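Local atomic coordinates of ylmH (Streptococcus pneumoniae, PDB entry 2FPH), a protein that probably takes part in cell division and in binding nucleic acid, through a putative RNA-binding domain of the RRM clan. Residues Pro30-Ile36 with Tyr66-Tyr72. Residues are numbered along the deposited sequence; the frame is centred on the assembly and turned at random.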
loop_
_atom_site.group_PDB
_atom_site.type_symbol
_atom_site.label_atom_id
_atom_site.label_comp_id
_atom_site.label_asym_id
_atom_site.label_seq_id
_atom_site.Cartn_x
_atom_site.Cartn_y
_atom_site.Cartn_z
ATOM N N PRO A 30 -13.844 5.165 -10.199
ATOM C CA PRO A 30 -12.903 5.212 -9.068
ATOM C C PRO A 30 -11.477 5.109 -9.586
ATOM O O PRO A 30 -11.223 4.410 -10.606
ATOM C CB PRO A 30 -13.278 3.985 -8.211
ATOM C CG PRO A 30 -14.641 3.626 -8.711
ATOM C CD PRO A 30 -14.649 3.941 -10.193
ATOM N N PHE A 31 -10.565 5.752 -8.842
ATOM C CA PHE A 31 -9.137 5.630 -9.053
ATOM C C PHE A 31 -8.519 5.111 -7.755
ATOM O O PHE A 31 -8.842 5.607 -6.692
ATOM C CB PHE A 31 -8.490 6.987 -9.364
ATOM C CG PHE A 31 -7.005 6.860 -9.603
ATOM C CD1 PHE A 31 -6.547 6.228 -10.765
ATOM C CD2 PHE A 31 -6.071 7.208 -8.644
ATOM C CE1 PHE A 31 -5.211 6.023 -10.989
ATOM C CE2 PHE A 31 -4.701 6.976 -8.866
ATOM C CZ PHE A 31 -4.287 6.367 -10.057
ATOM N N LEU A 32 -7.702 4.071 -7.869
ATOM C CA LEU A 32 -6.983 3.486 -6.740
ATOM C C LEU A 32 -5.499 3.886 -6.816
ATOM O O LEU A 32 -4.794 3.601 -7.817
ATOM C CB LEU A 32 -7.125 1.972 -6.794
ATOM C CG LEU A 32 -6.318 1.102 -5.837
ATOM C CD1 LEU A 32 -6.820 1.431 -4.495
ATOM C CD2 LEU A 32 -6.480 -0.447 -6.140
ATOM N N THR A 33 -5.008 4.481 -5.731
ATOM C CA THR A 33 -3.658 4.946 -5.622
ATOM C C THR A 33 -2.690 3.823 -5.321
ATOM O O THR A 33 -3.083 2.687 -4.896
ATOM C CB THR A 33 -3.489 5.990 -4.490
ATOM O OG1 THR A 33 -3.572 5.345 -3.174
ATOM C CG2 THR A 33 -4.501 7.044 -4.582
ATOM N N PRO A 34 -1.406 4.100 -5.466
ATOM C CA PRO A 34 -0.406 3.170 -4.948
ATOM C C PRO A 34 -0.377 3.228 -3.438
ATOM O O PRO A 34 -1.071 4.033 -2.810
ATOM C CB PRO A 34 0.901 3.744 -5.466
ATOM C CG PRO A 34 0.554 4.810 -6.379
ATOM C CD PRO A 34 -0.791 5.257 -6.127
ATOM N N PHE A 35 0.526 2.452 -2.833
ATOM C CA PHE A 35 0.728 2.654 -1.393
ATOM C C PHE A 35 1.358 4.026 -1.092
ATOM O O PHE A 35 2.344 4.428 -1.735
ATOM C CB PHE A 35 1.545 1.554 -0.778
ATOM C CG PHE A 35 0.808 0.263 -0.629
ATOM C CD1 PHE A 35 0.070 0.036 0.531
ATOM C CD2 PHE A 35 0.862 -0.730 -1.578
ATOM C CE1 PHE A 35 -0.591 -1.155 0.756
ATOM C CE2 PHE A 35 0.160 -1.960 -1.368
ATOM C CZ PHE A 35 -0.543 -2.160 -0.155
ATOM N N ILE A 36 0.764 4.705 -0.116
ATOM C CA ILE A 36 1.225 6.018 0.378
ATOM C C ILE A 36 1.322 6.028 1.884
ATOM O O ILE A 36 0.734 5.179 2.579
ATOM C CB ILE A 36 0.234 7.135 -0.130
ATOM C CG1 ILE A 36 -1.195 6.967 0.397
ATOM C CG2 ILE A 36 0.223 7.205 -1.654
ATOM C CD1 ILE A 36 -2.134 8.132 0.012
ATOM N N TYR A 66 1.236 2.292 5.967
ATOM C CA TYR A 66 1.050 2.462 4.511
ATOM C C TYR A 66 -0.357 2.047 4.118
ATOM O O TYR A 66 -0.865 1.003 4.515
ATOM C CB TYR A 66 2.127 1.696 3.734
ATOM C CG TYR A 66 3.454 2.273 4.078
ATOM C CD1 TYR A 66 3.829 3.523 3.631
ATOM C CD2 TYR A 66 4.297 1.611 4.950
ATOM C CE1 TYR A 66 5.083 4.091 4.040
ATOM C CE2 TYR A 66 5.501 2.173 5.388
ATOM C CZ TYR A 66 5.885 3.372 4.928
ATOM O OH TYR A 66 7.074 3.852 5.392
ATOM N N VAL A 67 -0.962 2.838 3.240
ATOM C CA VAL A 67 -2.326 2.615 2.795
ATOM C C VAL A 67 -2.473 2.822 1.325
ATOM O O VAL A 67 -1.648 3.446 0.686
ATOM C CB VAL A 67 -3.350 3.515 3.562
ATOM C CG1 VAL A 67 -3.326 3.235 5.000
ATOM C CG2 VAL A 67 -3.082 4.980 3.311
ATOM N N ARG A 68 -3.534 2.271 0.762
ATOM C CA ARG A 68 -3.979 2.704 -0.569
ATOM C C ARG A 68 -5.303 3.420 -0.442
ATOM O O ARG A 68 -6.103 3.185 0.493
ATOM C CB ARG A 68 -4.112 1.523 -1.535
ATOM C CG ARG A 68 -2.913 0.663 -1.678
ATOM C CD ARG A 68 -3.021 -0.470 -2.705
ATOM N NE ARG A 68 -3.044 0.039 -4.073
ATOM C CZ ARG A 68 -3.135 -0.706 -5.145
ATOM N NH1 ARG A 68 -3.263 -1.992 -5.006
ATOM N NH2 ARG A 68 -3.037 -0.175 -6.369
ATOM N N VAL A 69 -5.551 4.359 -1.355
ATOM C CA VAL A 69 -6.720 5.180 -1.268
ATOM C C VAL A 69 -7.531 5.032 -2.509
ATOM O O VAL A 69 -7.008 4.925 -3.643
ATOM C CB VAL A 69 -6.322 6.712 -1.016
ATOM C CG1 VAL A 69 -7.424 7.715 -1.276
ATOM C CG2 VAL A 69 -5.761 6.937 0.412
ATOM N N LEU A 70 -8.827 5.061 -2.309
ATOM C CA LEU A 70 -9.731 5.047 -3.449
ATOM C C LEU A 70 -10.411 6.396 -3.545
ATOM O O LEU A 70 -10.966 6.911 -2.568
ATOM C CB LEU A 70 -10.718 3.936 -3.242
ATOM C CG LEU A 70 -10.359 2.530 -3.585
ATOM C CD1 LEU A 70 -11.340 1.608 -2.902
ATOM C CD2 LEU A 70 -10.396 2.501 -5.175
ATOM N N LEU A 71 -10.361 7.007 -4.731
ATOM C CA LEU A 71 -11.052 8.276 -5.018
ATOM C C LEU A 71 -12.223 7.942 -5.925
ATOM O O LEU A 71 -12.010 7.210 -6.880
ATOM C CB LEU A 71 -10.068 9.232 -5.701
ATOM C CG LEU A 71 -8.853 9.677 -4.851
ATOM C CD1 LEU A 71 -7.717 10.370 -5.596
ATOM C CD2 LEU A 71 -9.295 10.589 -3.783
ATOM N N TYR A 72 -13.456 8.465 -5.715
ATOM C CA TYR A 72 -14.590 7.949 -6.475
ATOM C C TYR A 72 -15.803 8.867 -6.491
ATOM O O TYR A 72 -15.924 9.730 -5.623
ATOM C CB TYR A 72 -14.999 6.562 -6.023
ATOM C CG TYR A 72 -15.209 6.469 -4.530
ATOM C CD1 TYR A 72 -14.145 6.223 -3.697
ATOM C CD2 TYR A 72 -16.463 6.660 -3.951
ATOM C CE1 TYR A 72 -14.293 6.183 -2.324
ATOM C CE2 TYR A 72 -16.617 6.596 -2.515
ATOM C CZ TYR A 72 -15.528 6.335 -1.748
ATOM O OH TYR A 72 -15.636 6.293 -0.352
#
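The carbonyl oxygen of Thr33 is gripped by the guanidinium of Arg68: NE donates a nearly straight bond of 2.8 Å to Thr33 O, from within the guanidinium plane, and NH2 adds a weak, more bent one. The Arg68 chain reaches this edge-on position by bending at CG-CD (chi3 70°). Its guanidinium turns one face to Leu32, whose CD2 lies 3.5 Å from Arg68 CZ, while CG of Arg68 sits 3.7 Å from the centroid of the Phe35 ring, almost on the ring normal, in a CH-pi contact. The arginine is thus wedged between Leu32 and Phe35. The hydroxyl of Thr33 is also doubly used: OG1 accepts from Val69 N (2.9 Å) and donates to Pro34 O within its own segment. With chi1 at 73°, OG1 stands between the backbone N and the carbonyl carbon, where it can take the place of a backbone acceptor for Val69.

The segments run antiparallel. Phe31 and Leu71 form a hydrogen-bonded pair and Thr33 N bonds to Val69 O; after a register shift of one residue, Ile36 and Val67 make a reciprocal bridge, with Ile36 N 2.8 Å from Val67 O. Side chains split between two faces. Leu32 CB meets Leu70 CD2 at 3.7 Å on one; on the other, Ile36 CD1 touches Val69 CG2 at 3.8 Å, and Val69 also packs on Leu44 of helix 38-50.

Strand 69-72 is the central strand of the three-stranded antiparallel sheet of the N-terminal part, with 54-57 on its far side. Arginine and threonine side chains supply bonds where regular strand pairing lapses, which helps keep the two segments joined across the change of register.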